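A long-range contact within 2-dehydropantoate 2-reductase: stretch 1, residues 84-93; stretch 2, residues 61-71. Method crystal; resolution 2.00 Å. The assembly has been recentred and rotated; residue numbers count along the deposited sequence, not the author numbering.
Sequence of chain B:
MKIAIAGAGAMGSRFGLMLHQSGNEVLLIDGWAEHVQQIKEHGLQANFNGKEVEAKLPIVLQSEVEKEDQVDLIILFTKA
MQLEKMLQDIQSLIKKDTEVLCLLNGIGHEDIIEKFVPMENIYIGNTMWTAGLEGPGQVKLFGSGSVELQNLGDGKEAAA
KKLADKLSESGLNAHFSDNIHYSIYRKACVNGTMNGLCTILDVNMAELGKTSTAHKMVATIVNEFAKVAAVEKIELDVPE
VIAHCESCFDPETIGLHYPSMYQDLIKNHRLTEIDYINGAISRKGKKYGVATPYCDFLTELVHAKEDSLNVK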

# COMPACT_ATOMS: atom_id res chain seq x y z
N GLU B 84 -6.90 -18.84 18.19
CA GLU B 84 -7.32 -20.04 17.48
C GLU B 84 -6.65 -21.27 18.07
O GLU B 84 -7.29 -22.30 18.24
CB GLU B 84 -7.05 -19.93 15.98
CG GLU B 84 -7.48 -21.17 15.21
CD GLU B 84 -7.83 -20.87 13.78
OE1 GLU B 84 -8.77 -21.50 13.25
OE2 GLU B 84 -7.17 -19.98 13.19
N LYS B 85 -5.38 -21.14 18.43
CA LYS B 85 -4.66 -22.21 19.10
C LYS B 85 -5.27 -22.57 20.48
O LYS B 85 -5.42 -23.75 20.80
CB LYS B 85 -3.18 -21.81 19.24
CG LYS B 85 -2.31 -22.82 19.97
CD LYS B 85 -2.46 -24.18 19.35
CE LYS B 85 -1.45 -25.16 19.89
NZ LYS B 85 -1.41 -26.36 19.01
N MET B 86 -5.60 -21.55 21.28
CA MET B 86 -6.27 -21.77 22.57
C MET B 86 -7.56 -22.57 22.35
O MET B 86 -7.78 -23.60 22.99
CB MET B 86 -6.57 -20.43 23.26
CG MET B 86 -7.44 -20.52 24.51
SD MET B 86 -6.68 -21.47 25.86
CE MET B 86 -5.62 -20.21 26.57
N LEU B 87 -8.39 -22.12 21.43
CA LEU B 87 -9.65 -22.82 21.13
C LEU B 87 -9.42 -24.25 20.68
O LEU B 87 -10.11 -25.15 21.16
CB LEU B 87 -10.46 -22.06 20.09
CG LEU B 87 -11.04 -20.74 20.62
CD1 LEU B 87 -11.59 -19.90 19.48
CD2 LEU B 87 -12.10 -20.99 21.67
N GLN B 88 -8.45 -24.45 19.79
CA GLN B 88 -8.08 -25.79 19.33
C GLN B 88 -7.71 -26.66 20.52
O GLN B 88 -8.16 -27.79 20.64
CB GLN B 88 -6.90 -25.75 18.34
CG GLN B 88 -7.30 -25.35 16.91
CD GLN B 88 -6.10 -25.06 16.00
OE1 GLN B 88 -4.94 -25.11 16.43
NE2 GLN B 88 -6.39 -24.72 14.75
N ASP B 89 -6.87 -26.12 21.40
CA ASP B 89 -6.44 -26.85 22.60
C ASP B 89 -7.55 -27.17 23.60
O ASP B 89 -7.49 -28.18 24.27
CB ASP B 89 -5.34 -26.08 23.33
CG ASP B 89 -4.00 -26.17 22.63
OD1 ASP B 89 -3.82 -27.08 21.79
OD2 ASP B 89 -3.12 -25.34 22.92
N ILE B 90 -8.55 -26.30 23.73
CA ILE B 90 -9.57 -26.49 24.77
C ILE B 90 -10.90 -27.03 24.25
O ILE B 90 -11.86 -27.12 25.02
CB ILE B 90 -9.82 -25.19 25.58
CG1 ILE B 90 -10.57 -24.14 24.76
CG2 ILE B 90 -8.51 -24.64 26.12
CD1 ILE B 90 -10.93 -22.89 25.53
N GLN B 91 -10.96 -27.39 22.96
CA GLN B 91 -12.25 -27.69 22.32
C GLN B 91 -12.99 -28.87 22.91
O GLN B 91 -14.20 -28.97 22.76
CB GLN B 91 -12.09 -27.89 20.80
CG GLN B 91 -11.21 -29.06 20.41
CD GLN B 91 -10.90 -29.08 18.93
OE1 GLN B 91 -9.75 -28.94 18.51
NE2 GLN B 91 -11.94 -29.22 18.13
N SER B 92 -12.28 -29.77 23.59
CA SER B 92 -12.92 -30.89 24.28
C SER B 92 -13.85 -30.47 25.44
O SER B 92 -14.66 -31.26 25.91
CB SER B 92 -11.88 -31.89 24.79
OG SER B 92 -11.16 -31.36 25.90
N LEU B 93 -13.75 -29.23 25.91
CA LEU B 93 -14.60 -28.74 27.00
C LEU B 93 -15.91 -28.16 26.50
O LEU B 93 -16.76 -27.78 27.30
CB LEU B 93 -13.88 -27.65 27.80
CG LEU B 93 -12.48 -28.09 28.27
CD1 LEU B 93 -11.80 -27.03 29.11
CD2 LEU B 93 -12.53 -29.42 29.01
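Stretch 2 (61-71) LQSEVEKEDQV

The contact is an irregular, turn-rich segment laid along the C-terminal part of a helix and the 3-10 segment that follows, held by three hydrogen bonds with a small apolar cluster between them, and it buries 627 Å² summed over both sides. Stretch 2 has no regular helix or strand across the contact; instead it folds through two type I beta turns, Leu61 to Glu64 and Val65 to Glu68, closed by Glu64 N to Leu61 O at 2.8 Å and Glu68 N to Val65 O at 3.2 Å. The two chains run in the same general sense, because the nearest CA pairs advance together: Asp89 with Ser63 (5.4 Å), Ile90 with Val65 (6.3 Å), Ser92 with Glu66 (6.8 Å) and Leu93 with Gln70 (4.0 Å). The spacing widens as far as Ser92 and Glu66, then drops at Leu93 and Gln70.

At the helical end, Gln62 extends its side chain with chi2 near 180°, and its NE2 donates to Asp89 OD2 at 2.8 Å with an N-H...acceptor angle of 158°. The same amide meets Met86, whose CE lies 3.5 Å from Gln62 OE1.

In the middle, Val65 points its CA-to-CB bond toward stretch 1. Its CG2 lies 3.4 Å from Asp89 O and 3.3 Å from Ser92 OG, van der Waals contacts in which a methyl offers no conventional hydrogen bond, while its CG1 makes an apolar contact with Ile90 CG2 at 4.2 Å.

Leu93 has the largest covered area of any residue here, 133 Å². Its CD1 is 4.2 Å from Val65 CB, its CD2 is 3.7 Å from Glu68 O, and its CB is 4.3 Å from Val71 CG2, so it packs against both ends of the second turn and the chain beyond. Two hydrogen bonds join the chains here: backbone Val71 N donates to Leu93 O at 2.9 Å and 165°, and side-chain Gln70 NE2 donates to backbone Ser92 O at 3.2 Å and 155°.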

# COMPACT_ATOMS: atom_id res chain seq x y z
N LEU B 61 -2.61 -26.58 32.16
CA LEU B 61 -1.91 -26.15 30.95
C LEU B 61 -2.87 -26.29 29.78
O LEU B 61 -3.59 -27.28 29.69
CB LEU B 61 -0.66 -27.02 30.66
CG LEU B 61 0.74 -26.38 30.68
CD1 LEU B 61 1.75 -27.42 30.21
CD2 LEU B 61 0.80 -25.13 29.83
N GLN B 62 -2.85 -25.33 28.87
CA GLN B 62 -3.84 -25.31 27.80
C GLN B 62 -3.87 -26.54 26.89
O GLN B 62 -4.93 -26.93 26.40
CB GLN B 62 -3.74 -24.01 27.00
CG GLN B 62 -2.86 -24.03 25.78
CD GLN B 62 -2.82 -22.68 25.09
OE1 GLN B 62 -2.60 -21.66 25.73
NE2 GLN B 62 -3.05 -22.67 23.78
N SER B 63 -2.72 -27.18 26.75
CA SER B 63 -2.59 -28.41 25.98
C SER B 63 -2.92 -29.69 26.76
O SER B 63 -2.77 -30.78 26.22
CB SER B 63 -1.15 -28.51 25.46
OG SER B 63 -0.23 -28.49 26.54
N GLU B 64 -3.38 -29.54 28.01
CA GLU B 64 -3.60 -30.67 28.90
C GLU B 64 -4.98 -30.62 29.57
O GLU B 64 -5.08 -30.75 30.79
CB GLU B 64 -2.46 -30.73 29.93
CG GLU B 64 -1.08 -30.91 29.29
CD GLU B 64 0.07 -30.95 30.28
OE1 GLU B 64 -0.12 -30.59 31.47
OE2 GLU B 64 1.19 -31.35 29.87
N VAL B 65 -6.04 -30.45 28.77
CA VAL B 65 -7.41 -30.34 29.29
C VAL B 65 -8.28 -31.62 29.23
O VAL B 65 -9.47 -31.56 29.51
CB VAL B 65 -8.23 -29.25 28.56
CG1 VAL B 65 -7.51 -27.91 28.52
CG2 VAL B 65 -8.57 -29.72 27.15
N GLU B 66 -7.72 -32.77 28.86
CA GLU B 66 -8.57 -33.91 28.50
C GLU B 66 -9.22 -34.59 29.71
O GLU B 66 -10.17 -35.32 29.52
CB GLU B 66 -7.79 -34.97 27.70
CG GLU B 66 -7.30 -34.48 26.34
CD GLU B 66 -8.42 -34.17 25.36
OE1 GLU B 66 -9.59 -34.60 25.56
OE2 GLU B 66 -8.12 -33.48 24.35
N LYS B 67 -8.72 -34.36 30.92
CA LYS B 67 -9.37 -34.92 32.10
C LYS B 67 -10.55 -34.10 32.61
O LYS B 67 -11.35 -34.59 33.39
CB LYS B 67 -8.35 -35.10 33.23
CG LYS B 67 -7.16 -35.98 32.87
CD LYS B 67 -6.57 -36.65 34.09
CE LYS B 67 -5.68 -37.81 33.72
NZ LYS B 67 -4.61 -37.38 32.79
N GLU B 68 -10.68 -32.85 32.16
CA GLU B 68 -11.61 -31.91 32.79
C GLU B 68 -13.05 -32.01 32.28
O GLU B 68 -13.31 -32.36 31.13
CB GLU B 68 -11.12 -30.46 32.61
CG GLU B 68 -9.64 -30.22 32.87
CD GLU B 68 -9.18 -30.68 34.24
OE1 GLU B 68 -9.86 -30.38 35.24
OE2 GLU B 68 -8.13 -31.36 34.32
N ASP B 69 -14.00 -31.64 33.15
CA ASP B 69 -15.41 -31.57 32.78
C ASP B 69 -15.66 -30.51 31.72
O ASP B 69 -15.03 -29.45 31.70
CB ASP B 69 -16.30 -31.16 33.97
CG ASP B 69 -16.32 -32.18 35.07
OD1 ASP B 69 -15.93 -33.35 34.86
OD2 ASP B 69 -16.76 -31.80 36.17
N GLN B 70 -16.63 -30.78 30.86
CA GLN B 70 -17.10 -29.79 29.91
C GLN B 70 -17.73 -28.62 30.67
O GLN B 70 -18.17 -28.77 31.81
CB GLN B 70 -18.06 -30.44 28.92
CG GLN B 70 -17.36 -31.44 28.00
CD GLN B 70 -18.28 -31.96 26.91
OE1 GLN B 70 -19.39 -32.40 27.18
NE2 GLN B 70 -17.80 -31.94 25.67
N VAL B 71 -17.74 -27.45 30.04
CA VAL B 71 -18.17 -26.23 30.73
C VAL B 71 -19.36 -25.59 30.07
O VAL B 71 -19.62 -25.80 28.89
CB VAL B 71 -17.03 -25.17 30.83
CG1 VAL B 71 -15.87 -25.72 31.62
CG2 VAL B 71 -16.57 -24.72 29.45